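PDB 4B7O: iron-regulated outer membrane protein from Neisseria meningitidis, which probably carries iron across the outer membrane as a TonB-dependent transporter, a beta-barrel closed by an internal plug domain. Local coordinates for residues P614-D618 / S667-A671; V351-T357 / K390-L395; A605-H611 / R637-L643. One frame throughout, in Å; residues are numbered along the deposited sequence.

How the contacts relate
All three contacts belong to the beta-barrel, and two of them share strand 603-618. Contact 3 pairs 605-611 with 637-643 in regular antiparallel fashion. Further along, contact 1 uses 614-618, where the bonding edge is taken over by loop 667-671; its centre lies about 27 Å from that of contact 3. Contact 2, formed earlier in the chain, joins the ends of a hairpin at the long loops, its centre about 35 Å from contact 1 and about 46 Å from contact 3, across the chain's centre. Contacts 1 and 3 lie beside residues of the plug, and this apoprotein gives no iron site to which they could be related.

Contact 1: residues P614-D618 / S667-A671; sequences PRFYD and SILVA
Phe616 lies alongside Ile668, the two side chains pointing the same way. Its CB is 3.6 Å from Leu669 CD2. Farther out, CG, CD1, CE1 and CZ all have Ile668 CD1 above one face, offset toward the rim; CE1 is the nearest, 3.7 Å from that methyl. The CH-pi contact suits a flat aromatic ring against a branched aliphatic chain. Ile668 reaches it with CG1 between its backbone N and carbonyl carbon (chi1 61°).

The backbones grip at this same residue: Phe616 N donates to Ile668 O at 2.7 Å, and Val670 N donates to Phe616 O at 2.9 Å, making a single bridge. Val670 then turns to the other ring, its CG2 over the centre of the Tyr617 ring, 3.5 Å from its centroid. Before the bridge, Ser667 OG accepts from Leu669 N in an ST turn, a task for which a short hydroxyl is well fitted, and it also bonds Gln673.

Beyond these residues, Phe616 touches Ile587 of strand 578-600 and Met112 of strand 112-113 in the plug, while Tyr617 stacks with Tyr586. Strand 603-618 thus runs between strand 578-600 and the loop that follows strand 652-665.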
ATOM      1  N   PRO A 614      15.317   9.884   1.066  1.00 37.28           N
ATOM      2  CA  PRO A 614      15.119   9.215   2.334  1.00 41.50           C
ATOM      3  C   PRO A 614      16.428   8.722   2.890  1.00 41.81           C
ATOM      4  O   PRO A 614      17.175   8.075   2.193  1.00 40.30           O
ATOM      5  CB  PRO A 614      14.219   8.053   1.988  1.00 39.35           C
ATOM      6  CG  PRO A 614      14.546   7.757   0.575  1.00 44.93           C
ATOM      7  CD  PRO A 614      14.873   9.068  -0.059  1.00 36.92           C
ATOM      8  N   ARG A 615      16.732   9.133   4.112  1.00 47.58           N
ATOM      9  CA  ARG A 615      18.050   8.912   4.704  1.00 43.57           C
ATOM     10  C   ARG A 615      17.862   8.382   6.104  1.00 44.46           C
ATOM     11  O   ARG A 615      17.104   8.960   6.876  1.00 45.72           O
ATOM     12  CB  ARG A 615      18.852  10.201   4.704  1.00 39.11           C
ATOM     13  CG  ARG A 615      19.477  10.443   3.361  1.00 37.48           C
ATOM     14  CD  ARG A 615      20.055   9.174   2.739  1.00 35.50           C
ATOM     15  NE  ARG A 615      20.723   9.520   1.484  1.00 41.64           N
ATOM     16  CZ  ARG A 615      20.121   9.607   0.287  1.00 38.60           C
ATOM     17  NH1 ARG A 615      18.842   9.332   0.163  1.00 35.04           N
ATOM     18  NH2 ARG A 615      20.803   9.972  -0.791  1.00 36.44           N
ATOM     19  N   PHE A 616      18.488   7.242   6.402  1.00 47.90           N
ATOM     20  CA  PHE A 616      18.301   6.545   7.702  1.00 45.52           C
ATOM     21  C   PHE A 616      19.585   6.673   8.517  1.00 43.71           C
ATOM     22  O   PHE A 616      20.640   6.245   8.038  1.00 46.22           O
ATOM     23  CB  PHE A 616      17.966   5.079   7.445  1.00 38.16           C
ATOM     24  CG  PHE A 616      16.550   4.844   7.006  1.00 37.34           C
ATOM     25  CD1 PHE A 616      16.056   5.401   5.820  1.00 34.76           C
ATOM     26  CD2 PHE A 616      15.711   4.017   7.757  1.00 38.42           C
ATOM     27  CE1 PHE A 616      14.745   5.193   5.417  1.00 35.79           C
ATOM     28  CE2 PHE A 616      14.383   3.792   7.368  1.00 38.94           C
ATOM     29  CZ  PHE A 616      13.903   4.384   6.193  1.00 40.26           C
ATOM     30  N   TYR A 617      19.509   7.305   9.694  1.00 41.95           N
ATOM     31  CA  TYR A 617      20.722   7.604  10.512  1.00 45.27           C
ATOM     32  C   TYR A 617      20.805   6.714  11.723  1.00 46.94           C
ATOM     33  O   TYR A 617      19.840   6.650  12.517  1.00 53.57           O
ATOM     34  CB  TYR A 617      20.690   9.026  11.057  1.00 43.34           C
ATOM     35  CG  TYR A 617      20.792  10.073  10.018  1.00 41.21           C
ATOM     36  CD1 TYR A 617      19.662  10.444   9.270  1.00 43.16           C
ATOM     37  CD2 TYR A 617      21.999  10.691   9.755  1.00 40.01           C
ATOM     38  CE1 TYR A 617      19.746  11.408   8.294  1.00 43.45           C
ATOM     39  CE2 TYR A 617      22.099  11.671   8.774  1.00 41.74           C
ATOM     40  CZ  TYR A 617      20.964  12.025   8.057  1.00 43.31           C
ATOM     41  OH  TYR A 617      20.995  12.970   7.086  1.00 46.55           O
ATOM     42  N   ASP A 618      21.956   6.073  11.890  1.00 51.22           N
ATOM     43  CA  ASP A 618      22.134   5.019  12.902  1.00 55.15           C
ATOM     44  C   ASP A 618      22.585   5.675  14.176  1.00 53.81           C
ATOM     45  O   ASP A 618      23.642   6.305  14.199  1.00 58.62           O
ATOM     46  CB  ASP A 618      23.255   4.062  12.452  1.00 57.64           C
ATOM     47  CG  ASP A 618      22.811   3.054  11.380  1.00 59.05           C
ATOM     48  OD1 ASP A 618      22.082   2.079  11.706  1.00 59.89           O
ATOM     49  OD2 ASP A 618      23.224   3.219  10.214  1.00 65.77           O
ATOM     50  N   SER A 667      22.600   4.383  -0.877  1.00 40.57           N
ATOM     51  CA  SER A 667      21.710   3.580  -0.063  1.00 38.53           C
ATOM     52  C   SER A 667      20.776   4.528   0.669  1.00 41.03           C
ATOM     53  O   SER A 667      21.084   5.727   0.805  1.00 41.69           O
ATOM     54  CB  SER A 667      22.588   2.777   0.946  1.00 40.32           C
ATOM     55  OG  SER A 667      21.839   2.140   1.990  1.00 41.24           O
ATOM     56  N   ILE A 668      19.657   4.015   1.181  1.00 40.96           N
ATOM     57  CA  ILE A 668      18.911   4.810   2.147  1.00 42.62           C
ATOM     58  C   ILE A 668      19.702   5.017   3.482  1.00 46.99           C
ATOM     59  O   ILE A 668      19.412   5.959   4.233  1.00 42.72           O
ATOM     60  CB  ILE A 668      17.521   4.218   2.418  1.00 40.73           C
ATOM     61  CG1 ILE A 668      17.648   2.810   2.999  1.00 43.86           C
ATOM     62  CG2 ILE A 668      16.696   4.193   1.152  1.00 38.75           C
ATOM     63  CD1 ILE A 668      16.387   2.313   3.704  1.00 39.25           C
ATOM     64  N   LEU A 669      20.673   4.133   3.786  1.00 44.16           N
ATOM     65  CA  LEU A 669      21.438   4.231   5.029  1.00 44.25           C
ATOM     66  C   LEU A 669      22.577   5.241   4.911  1.00 47.30           C
ATOM     67  O   LEU A 669      23.484   5.114   4.088  1.00 45.45           O
ATOM     68  CB  LEU A 669      21.987   2.863   5.502  1.00 43.83           C
ATOM     69  CG  LEU A 669      20.942   1.778   5.819  1.00 49.27           C
ATOM     70  CD1 LEU A 669      21.557   0.393   5.998  1.00 40.26           C
ATOM     71  CD2 LEU A 669      20.132   2.179   7.035  1.00 45.24           C
ATOM     72  N   VAL A 670      22.535   6.233   5.784  1.00 51.20           N
ATOM     73  CA  VAL A 670      23.554   7.240   5.831  1.00 49.54           C
ATOM     74  C   VAL A 670      24.900   6.572   6.145  1.00 49.81           C
ATOM     75  O   VAL A 670      25.933   6.929   5.553  1.00 43.42           O
ATOM     76  CB  VAL A 670      23.197   8.286   6.894  1.00 48.39           C
ATOM     77  CG1 VAL A 670      24.421   9.133   7.274  1.00 46.80           C
ATOM     78  CG2 VAL A 670      22.068   9.140   6.368  1.00 48.01           C
ATOM     79  N   ALA A 671      24.864   5.618   7.079  1.00 48.23           N
ATOM     80  CA  ALA A 671      26.030   4.790   7.444  1.00 52.57           C
ATOM     81  C   ALA A 671      26.548   3.858   6.286  1.00 55.21           C
ATOM     82  O   ALA A 671      27.685   3.383   6.332  1.00 59.05           O
ATOM     83  CB  ALA A 671      25.720   3.991   8.719  1.00 45.92           C
TER

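Contact 2: residues V351-T357 / K390-L395; sequences VVGPNHT and KPQAFL
The imidazole of His356 meets the amide of Gln392 at its edge, the two planes 38° apart. Gln392 OE1 lies at the ring edge, tilted about 16° from the ring plane, and accepts from His356 ND1 at 2.9 Å, the donor standing almost straight out from the end of the carbonyl. His356 also meets the ring of Tyr338, their planes steeply inclined. A second donor, His356 N, reaches the same OE1 at 2.9 Å, but from above the carbonyl plane, and its bond is more bent. The other end of the amide is used as well: Gln392 NE2 donates to Pro354 O at 3.0 Å, with that oxygen nearly in the amide plane. Three bonds thus fix the rotation of the amide, which suits a glutamine, whose one flat group offers both an acceptor and a donor.

The reach comes from the extended chain: with CG opposite the backbone N (chi1 -172°), the amide is carried over to 354-356. On the way, Gln392 CB passes 3.6 Å from Asn355 OD1. The amide of Asn355 is steeply inclined to that of Gln392, and its ND2 is bonded to Asp342.

An apolar touch closes the other end of the contact, where Val351 CG2 meets Leu395 CD1 at 3.8 Å, the side chains crossing at about a right angle. These two methyls join the loops where no regular backbone pairing does so.

Strands 355-373 and 376-391 form a hairpin whose short turn lies at the far end, so this contact ties together its open end, probably on the extracellular side as in related barrels. Strand 323-339 flanks it through backbone bonds of Asn355 with Ser339 and of Thr357 with Arg337.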
ATOM      1  N   VAL A 351       9.213 -26.665   7.949  1.00 50.13           N
ATOM      2  CA  VAL A 351       8.066 -27.534   8.215  1.00 51.26           C
ATOM      3  C   VAL A 351       7.894 -28.483   7.028  1.00 54.04           C
ATOM      4  O   VAL A 351       7.840 -28.066   5.862  1.00 55.57           O
ATOM      5  CB  VAL A 351       6.780 -26.728   8.455  1.00 49.74           C
ATOM      6  CG1 VAL A 351       5.563 -27.629   8.436  1.00 46.30           C
ATOM      7  CG2 VAL A 351       6.877 -25.933   9.749  1.00 44.11           C
ATOM      8  N   VAL A 352       7.854 -29.773   7.321  1.00 57.07           N
ATOM      9  CA  VAL A 352       7.625 -30.756   6.265  1.00 52.78           C
ATOM     10  C   VAL A 352       6.137 -30.775   5.972  1.00 47.47           C
ATOM     11  O   VAL A 352       5.343 -30.867   6.892  1.00 48.09           O
ATOM     12  CB  VAL A 352       8.130 -32.166   6.688  1.00 59.07           C
ATOM     13  CG1 VAL A 352       7.995 -33.171   5.522  1.00 49.22           C
ATOM     14  CG2 VAL A 352       9.579 -32.070   7.205  1.00 49.79           C
ATOM     15  N   GLY A 353       5.770 -30.667   4.693  1.00 54.79           N
ATOM     16  CA  GLY A 353       4.354 -30.719   4.253  1.00 51.26           C
ATOM     17  C   GLY A 353       3.633 -29.420   4.570  1.00 54.41           C
ATOM     18  O   GLY A 353       4.281 -28.425   4.900  1.00 52.24           O
ATOM     19  N   PRO A 354       2.287 -29.428   4.508  1.00 53.90           N
ATOM     20  CA  PRO A 354       1.548 -28.178   4.633  1.00 54.89           C
ATOM     21  C   PRO A 354       2.019 -27.296   5.807  1.00 55.67           C
ATOM     22  O   PRO A 354       2.269 -27.808   6.909  1.00 54.52           O
ATOM     23  CB  PRO A 354       0.083 -28.631   4.803  1.00 53.30           C
ATOM     24  CG  PRO A 354       0.007 -29.988   4.205  1.00 59.37           C
ATOM     25  CD  PRO A 354       1.387 -30.594   4.357  1.00 59.10           C
ATOM     26  N   ASN A 355       2.168 -25.992   5.547  1.00 50.90           N
ATOM     27  CA  ASN A 355       2.461 -25.006   6.589  1.00 54.09           C
ATOM     28  C   ASN A 355       1.492 -23.831   6.491  1.00 50.35           C
ATOM     29  O   ASN A 355       1.402 -23.245   5.439  1.00 59.25           O
ATOM     30  CB  ASN A 355       3.907 -24.512   6.472  1.00 50.92           C
ATOM     31  CG  ASN A 355       4.343 -23.754   7.699  1.00 52.13           C
ATOM     32  OD1 ASN A 355       3.685 -23.867   8.734  1.00 50.98           O
ATOM     33  ND2 ASN A 355       5.452 -22.991   7.611  1.00 51.79           N
ATOM     34  N   HIS A 356       0.773 -23.519   7.564  1.00 45.80           N
ATOM     35  CA  HIS A 356      -0.246 -22.473   7.594  1.00 47.77           C
ATOM     36  C   HIS A 356       0.238 -21.415   8.505  1.00 53.55           C
ATOM     37  O   HIS A 356       0.644 -21.697   9.631  1.00 55.60           O
ATOM     38  CB  HIS A 356      -1.582 -22.967   8.148  1.00 44.90           C
ATOM     39  CG  HIS A 356      -2.280 -23.929   7.245  1.00 53.83           C
ATOM     40  ND1 HIS A 356      -1.827 -25.208   7.042  1.00 53.06           N
ATOM     41  CD2 HIS A 356      -3.417 -23.775   6.434  1.00 52.14           C
ATOM     42  CE1 HIS A 356      -2.646 -25.836   6.160  1.00 47.59           C
ATOM     43  NE2 HIS A 356      -3.605 -24.959   5.775  1.00 47.21           N
ATOM     44  N   THR A 357       0.215 -20.174   8.020  1.00 56.41           N
ATOM     45  CA  THR A 357       0.570 -19.017   8.827  1.00 45.97           C
ATOM     46  C   THR A 357      -0.534 -17.975   8.692  1.00 44.16           C
ATOM     47  O   THR A 357      -1.015 -17.679   7.562  1.00 39.12           O
ATOM     48  CB  THR A 357       1.937 -18.438   8.438  1.00 47.09           C
ATOM     49  OG1 THR A 357       2.801 -19.494   7.990  1.00 47.25           O
ATOM     50  CG2 THR A 357       2.583 -17.720   9.655  1.00 48.33           C
ATOM     51  N   LYS A 390      -0.318 -15.928  14.307  1.00 41.13           N
ATOM     52  CA  LYS A 390      -0.588 -17.319  14.782  1.00 40.68           C
ATOM     53  C   LYS A 390       0.023 -18.264  13.824  1.00 37.84           C
ATOM     54  O   LYS A 390      -0.579 -18.531  12.787  1.00 44.05           O
ATOM     55  CB  LYS A 390      -2.090 -17.622  14.780  1.00 41.56           C
ATOM     56  CG  LYS A 390      -2.923 -16.420  15.159  1.00 43.43           C
ATOM     57  CD  LYS A 390      -4.384 -16.608  14.809  1.00 42.03           C
ATOM     58  CE  LYS A 390      -5.150 -15.489  15.461  1.00 38.91           C
ATOM     59  NZ  LYS A 390      -6.595 -15.773  15.472  1.00 44.40           N
ATOM     60  N   PRO A 391       1.250 -18.716  14.093  1.00 37.38           N
ATOM     61  CA  PRO A 391       1.905 -19.697  13.243  1.00 39.25           C
ATOM     62  C   PRO A 391       1.341 -21.125  13.492  1.00 44.92           C
ATOM     63  O   PRO A 391       0.598 -21.330  14.450  1.00 46.76           O
ATOM     64  CB  PRO A 391       3.354 -19.595  13.667  1.00 42.02           C
ATOM     65  CG  PRO A 391       3.308 -19.123  15.088  1.00 36.75           C
ATOM     66  CD  PRO A 391       2.022 -18.419  15.306  1.00 36.46           C
ATOM     67  N   GLN A 392       1.652 -22.098  12.633  1.00 47.70           N
ATOM     68  CA  GLN A 392       1.068 -23.433  12.779  1.00 42.27           C
ATOM     69  C   GLN A 392       1.475 -24.100  14.083  1.00 43.32           C
ATOM     70  O   GLN A 392       0.646 -24.686  14.782  1.00 41.70           O
ATOM     71  CB  GLN A 392       1.504 -24.299  11.613  1.00 51.86           C
ATOM     72  CG  GLN A 392       0.808 -25.649  11.530  1.00 49.71           C
ATOM     73  CD  GLN A 392       0.807 -26.149  10.102  1.00 52.41           C
ATOM     74  OE1 GLN A 392      -0.047 -25.729   9.295  1.00 51.97           O
ATOM     75  NE2 GLN A 392       1.777 -27.030   9.763  1.00 45.22           N
ATOM     76  N   ALA A 393       2.766 -24.031  14.400  1.00 42.29           N
ATOM     77  CA  ALA A 393       3.255 -24.443  15.714  1.00 41.43           C
ATOM     78  C   ALA A 393       4.581 -23.741  15.968  1.00 41.94           C
ATOM     79  O   ALA A 393       5.257 -23.327  15.023  1.00 44.75           O
ATOM     80  CB  ALA A 393       3.453 -25.940  15.717  1.00 36.59           C
ATOM     81  N   PHE A 394       4.970 -23.599  17.220  1.00 39.48           N
ATOM     82  CA  PHE A 394       6.299 -23.092  17.508  1.00 41.27           C
ATOM     83  C   PHE A 394       7.416 -24.122  17.345  1.00 44.81           C
ATOM     84  O   PHE A 394       7.173 -25.296  17.503  1.00 49.62           O
ATOM     85  CB  PHE A 394       6.265 -22.441  18.866  1.00 41.31           C
ATOM     86  CG  PHE A 394       5.307 -21.279  18.914  1.00 41.85           C
ATOM     87  CD1 PHE A 394       5.714 -19.998  18.460  1.00 36.17           C
ATOM     88  CD2 PHE A 394       3.992 -21.449  19.330  1.00 39.35           C
ATOM     89  CE1 PHE A 394       4.841 -18.927  18.469  1.00 31.73           C
ATOM     90  CE2 PHE A 394       3.094 -20.356  19.330  1.00 37.86           C
ATOM     91  CZ  PHE A 394       3.523 -19.102  18.882  1.00 34.04           C
ATOM     92  N   LEU A 395       8.627 -23.682  17.002  1.00 46.42           N
ATOM     93  CA  LEU A 395       9.718 -24.577  16.664  1.00 38.37           C
ATOM     94  C   LEU A 395      11.040 -24.161  17.319  1.00 37.82           C
ATOM     95  O   LEU A 395      12.124 -24.544  16.876  1.00 36.23           O
ATOM     96  CB  LEU A 395       9.880 -24.719  15.159  1.00 37.63           C
ATOM     97  CG  LEU A 395       8.661 -25.238  14.363  1.00 47.09           C
ATOM     98  CD1 LEU A 395       8.758 -24.798  12.899  1.00 38.30           C
ATOM     99  CD2 LEU A 395       8.486 -26.754  14.437  1.00 41.96           C
TER

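Contact 3: residues A605-H611 / R637-L643; sequences AKVGVSH and RAWTASL. Unlike the reference sequence in segment 637-643: Ala638 (reference Thr).
Val609 CG2 sits over the centre of the six-membered ring of Trp639, 3.8 Å from its centroid and almost on the ring normal. A chi1 of 54° puts CG1 of Val609 between the backbone N and the carbonyl carbon and leaves CG2 opposite the N, over the indole; CG2 also touches Arg637 CG at 3.8 Å. Next along, Arg637 CB lies over the His611 ring, 4.0 Å from the ring centroid, so the aliphatic part of the arginine packs on the imidazole. At the far end Ala605 CB meets Leu643 CD1 at 3.8 Å.

Behind these side chains, six backbone bonds hold the strands antiparallel, joining Lys606 with Ser642, Gly608 with Thr640 and Ser610 with Ala638. Gly608, without a side chain, leaves room for Thr640 OG1, 3.8 Å from Gly608 CA.

The second shell fixes the polar ends. Trp639 NE1 donates to Gln662. In the plug, Glu91 bonds Thr640 OG1 through its backbone O and Ser642 OG through its carboxylate OE2, small hydroxyls suited to a face turned to the barrel's interior. The apolar face with Val609, Trp639 and Leu643 is consistent with a lipid-facing surface. Strand 578-600 pairs with the other edge of 605-611, and strand 652-665 with that of 638-647.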
ATOM      1  N   ALA A 605      -3.358  16.429 -21.658  1.00 38.54           N
ATOM      2  CA  ALA A 605      -1.910  16.293 -21.509  1.00 40.48           C
ATOM      3  C   ALA A 605      -1.549  16.443 -20.018  1.00 44.29           C
ATOM      4  O   ALA A 605      -2.020  17.400 -19.372  1.00 41.51           O
ATOM      5  CB  ALA A 605      -1.166  17.359 -22.313  1.00 35.83           C
ATOM      6  N   LYS A 606      -0.711  15.546 -19.485  1.00 33.31           N
ATOM      7  CA  LYS A 606      -0.315  15.645 -18.081  1.00 34.79           C
ATOM      8  C   LYS A 606       1.163  15.513 -17.954  1.00 32.84           C
ATOM      9  O   LYS A 606       1.751  14.884 -18.769  1.00 37.32           O
ATOM     10  CB  LYS A 606      -0.966  14.557 -17.243  1.00 32.31           C
ATOM     11  CG  LYS A 606      -2.473  14.470 -17.461  1.00 38.17           C
ATOM     12  CD  LYS A 606      -3.127  13.525 -16.462  1.00 40.45           C
ATOM     13  CE  LYS A 606      -4.378  12.910 -17.075  1.00 42.47           C
ATOM     14  NZ  LYS A 606      -5.265  12.273 -16.072  1.00 46.68           N
ATOM     15  N   VAL A 607       1.744  16.062 -16.898  1.00 32.50           N
ATOM     16  CA  VAL A 607       3.141  15.911 -16.614  1.00 33.84           C
ATOM     17  C   VAL A 607       3.347  15.831 -15.141  1.00 36.66           C
ATOM     18  O   VAL A 607       2.617  16.495 -14.391  1.00 38.19           O
ATOM     19  CB  VAL A 607       4.012  17.097 -17.101  1.00 40.59           C
ATOM     20  CG1 VAL A 607       4.423  16.855 -18.531  1.00 41.37           C
ATOM     21  CG2 VAL A 607       3.279  18.437 -16.987  1.00 38.13           C
ATOM     22  N   GLY A 608       4.348  15.037 -14.705  1.00 34.31           N
ATOM     23  CA  GLY A 608       4.647  15.008 -13.297  1.00 31.02           C
ATOM     24  C   GLY A 608       6.091  14.735 -13.086  1.00 33.80           C
ATOM     25  O   GLY A 608       6.737  14.196 -13.965  1.00 34.39           O
ATOM     26  N   VAL A 609       6.570  15.074 -11.895  1.00 30.68           N
ATOM     27  CA  VAL A 609       7.920  14.861 -11.509  1.00 29.59           C
ATOM     28  C   VAL A 609       8.007  14.777  -9.998  1.00 33.20           C
ATOM     29  O   VAL A 609       7.270  15.450  -9.245  1.00 35.89           O
ATOM     30  CB  VAL A 609       8.874  15.961 -12.079  1.00 31.79           C
ATOM     31  CG1 VAL A 609       8.427  17.369 -11.714  1.00 28.19           C
ATOM     32  CG2 VAL A 609      10.330  15.730 -11.627  1.00 32.49           C
ATOM     33  N   SER A 610       8.900  13.925  -9.529  1.00 33.37           N
ATOM     34  CA  SER A 610       8.991  13.679  -8.126  1.00 32.35           C
ATOM     35  C   SER A 610      10.381  13.263  -7.801  1.00 34.12           C
ATOM     36  O   SER A 610      11.038  12.602  -8.606  1.00 35.91           O
ATOM     37  CB  SER A 610       8.070  12.527  -7.772  1.00 34.96           C
ATOM     38  OG  SER A 610       7.939  12.482  -6.380  1.00 47.13           O
ATOM     39  N   HIS A 611      10.834  13.618  -6.614  1.00 32.11           N
ATOM     40  CA  HIS A 611      12.207  13.391  -6.238  1.00 34.08           C
ATOM     41  C   HIS A 611      12.201  13.541  -4.750  1.00 38.51           C
ATOM     42  O   HIS A 611      11.637  14.507  -4.217  1.00 42.84           O
ATOM     43  CB  HIS A 611      13.155  14.441  -6.892  1.00 35.04           C
ATOM     44  CG  HIS A 611      14.610  14.009  -6.969  1.00 39.00           C
ATOM     45  ND1 HIS A 611      15.026  12.741  -6.655  1.00 36.52           N
ATOM     46  CD2 HIS A 611      15.753  14.700  -7.386  1.00 40.63           C
ATOM     47  CE1 HIS A 611      16.353  12.645  -6.825  1.00 35.78           C
ATOM     48  NE2 HIS A 611      16.811  13.835  -7.277  1.00 37.91           N
ATOM     49  N   ARG A 637      14.983  10.523  -9.835  1.00 37.80           N
ATOM     50  CA  ARG A 637      13.901  11.458 -10.096  1.00 35.48           C
ATOM     51  C   ARG A 637      12.945  10.827 -11.103  1.00 33.86           C
ATOM     52  O   ARG A 637      13.380  10.352 -12.152  1.00 35.09           O
ATOM     53  CB  ARG A 637      14.485  12.732 -10.694  1.00 32.72           C
ATOM     54  CG  ARG A 637      13.494  13.885 -10.751  1.00 35.27           C
ATOM     55  CD  ARG A 637      14.254  15.179 -10.682  1.00 34.09           C
ATOM     56  NE  ARG A 637      14.751  15.501 -11.994  1.00 43.25           N
ATOM     57  CZ  ARG A 637      15.756  16.325 -12.216  1.00 48.77           C
ATOM     58  NH1 ARG A 637      16.391  16.895 -11.209  1.00 55.05           N
ATOM     59  NH2 ARG A 637      16.137  16.546 -13.445  1.00 47.50           N
ATOM     60  N   ALA A 638      11.649  10.879 -10.830  1.00 28.91           N
ATOM     61  CA  ALA A 638      10.728  10.210 -11.664  1.00 33.66           C
ATOM     62  C   ALA A 638       9.889  11.202 -12.433  1.00 33.20           C
ATOM     63  O   ALA A 638       9.356  12.115 -11.831  1.00 35.65           O
ATOM     64  CB  ALA A 638       9.854   9.258 -10.816  1.00 33.11           C
ATOM     65  N   TRP A 639       9.763  10.997 -13.752  1.00 35.62           N
ATOM     66  CA  TRP A 639       8.979  11.853 -14.631  1.00 33.32           C
ATOM     67  C   TRP A 639       7.920  11.024 -15.240  1.00 34.78           C
ATOM     68  O   TRP A 639       8.187   9.915 -15.637  1.00 33.88           O
ATOM     69  CB  TRP A 639       9.807  12.390 -15.787  1.00 36.84           C
ATOM     70  CG  TRP A 639      11.010  13.204 -15.373  1.00 37.87           C
ATOM     71  CD1 TRP A 639      12.216  12.727 -14.939  1.00 36.24           C
ATOM     72  CD2 TRP A 639      11.139  14.668 -15.328  1.00 36.69           C
ATOM     73  NE1 TRP A 639      13.066  13.749 -14.641  1.00 43.01           N
ATOM     74  CE2 TRP A 639      12.492  14.938 -14.868  1.00 39.10           C
ATOM     75  CE3 TRP A 639      10.286  15.743 -15.601  1.00 37.15           C
ATOM     76  CZ2 TRP A 639      12.977  16.234 -14.690  1.00 43.85           C
ATOM     77  CZ3 TRP A 639      10.776  17.056 -15.425  1.00 39.89           C
ATOM     78  CH2 TRP A 639      12.090  17.296 -14.982  1.00 46.24           C
ATOM     79  N   THR A 640       6.714  11.572 -15.371  1.00 32.71           N
ATOM     80  CA  THR A 640       5.631  10.868 -15.996  1.00 30.79           C
ATOM     81  C   THR A 640       5.027  11.868 -16.932  1.00 33.46           C
ATOM     82  O   THR A 640       5.169  13.067 -16.697  1.00 33.81           O
ATOM     83  CB  THR A 640       4.571  10.338 -14.974  1.00 34.49           C
ATOM     84  OG1 THR A 640       4.316  11.291 -13.945  1.00 36.43           O
ATOM     85  CG2 THR A 640       5.094   9.137 -14.229  1.00 31.82           C
ATOM     86  N   ALA A 641       4.366  11.415 -17.999  1.00 29.73           N
ATOM     87  CA  ALA A 641       3.642  12.340 -18.876  1.00 31.41           C
ATOM     88  C   ALA A 641       2.671  11.516 -19.664  1.00 35.97           C
ATOM     89  O   ALA A 641       2.924  10.338 -19.912  1.00 40.02           O
ATOM     90  CB  ALA A 641       4.584  13.044 -19.852  1.00 30.36           C
ATOM     91  N   SER A 642       1.577  12.121 -20.115  1.00 35.12           N
ATOM     92  CA  SER A 642       0.781  11.442 -21.112  1.00 33.82           C
ATOM     93  C   SER A 642       0.127  12.427 -22.001  1.00 33.80           C
ATOM     94  O   SER A 642      -0.088  13.577 -21.628  1.00 33.05           O
ATOM     95  CB  SER A 642      -0.306  10.510 -20.509  1.00 36.35           C
ATOM     96  OG  SER A 642      -1.096  11.186 -19.558  1.00 36.39           O
ATOM     97  N   LEU A 643      -0.258  11.947 -23.171  1.00 35.39           N
ATOM     98  CA  LEU A 643      -0.987  12.768 -24.095  1.00 36.25           C
ATOM     99  C   LEU A 643      -2.033  11.902 -24.638  1.00 37.52           C
ATOM    100  O   LEU A 643      -1.736  10.799 -25.056  1.00 39.69           O
ATOM    101  CB  LEU A 643      -0.041  13.204 -25.199  1.00 39.38           C
ATOM    102  CG  LEU A 643      -0.630  14.116 -26.249  1.00 46.37           C
ATOM    103  CD1 LEU A 643      -1.211  15.341 -25.525  1.00 45.16           C
ATOM    104  CD2 LEU A 643       0.494  14.515 -27.211  1.00 42.43           C
TER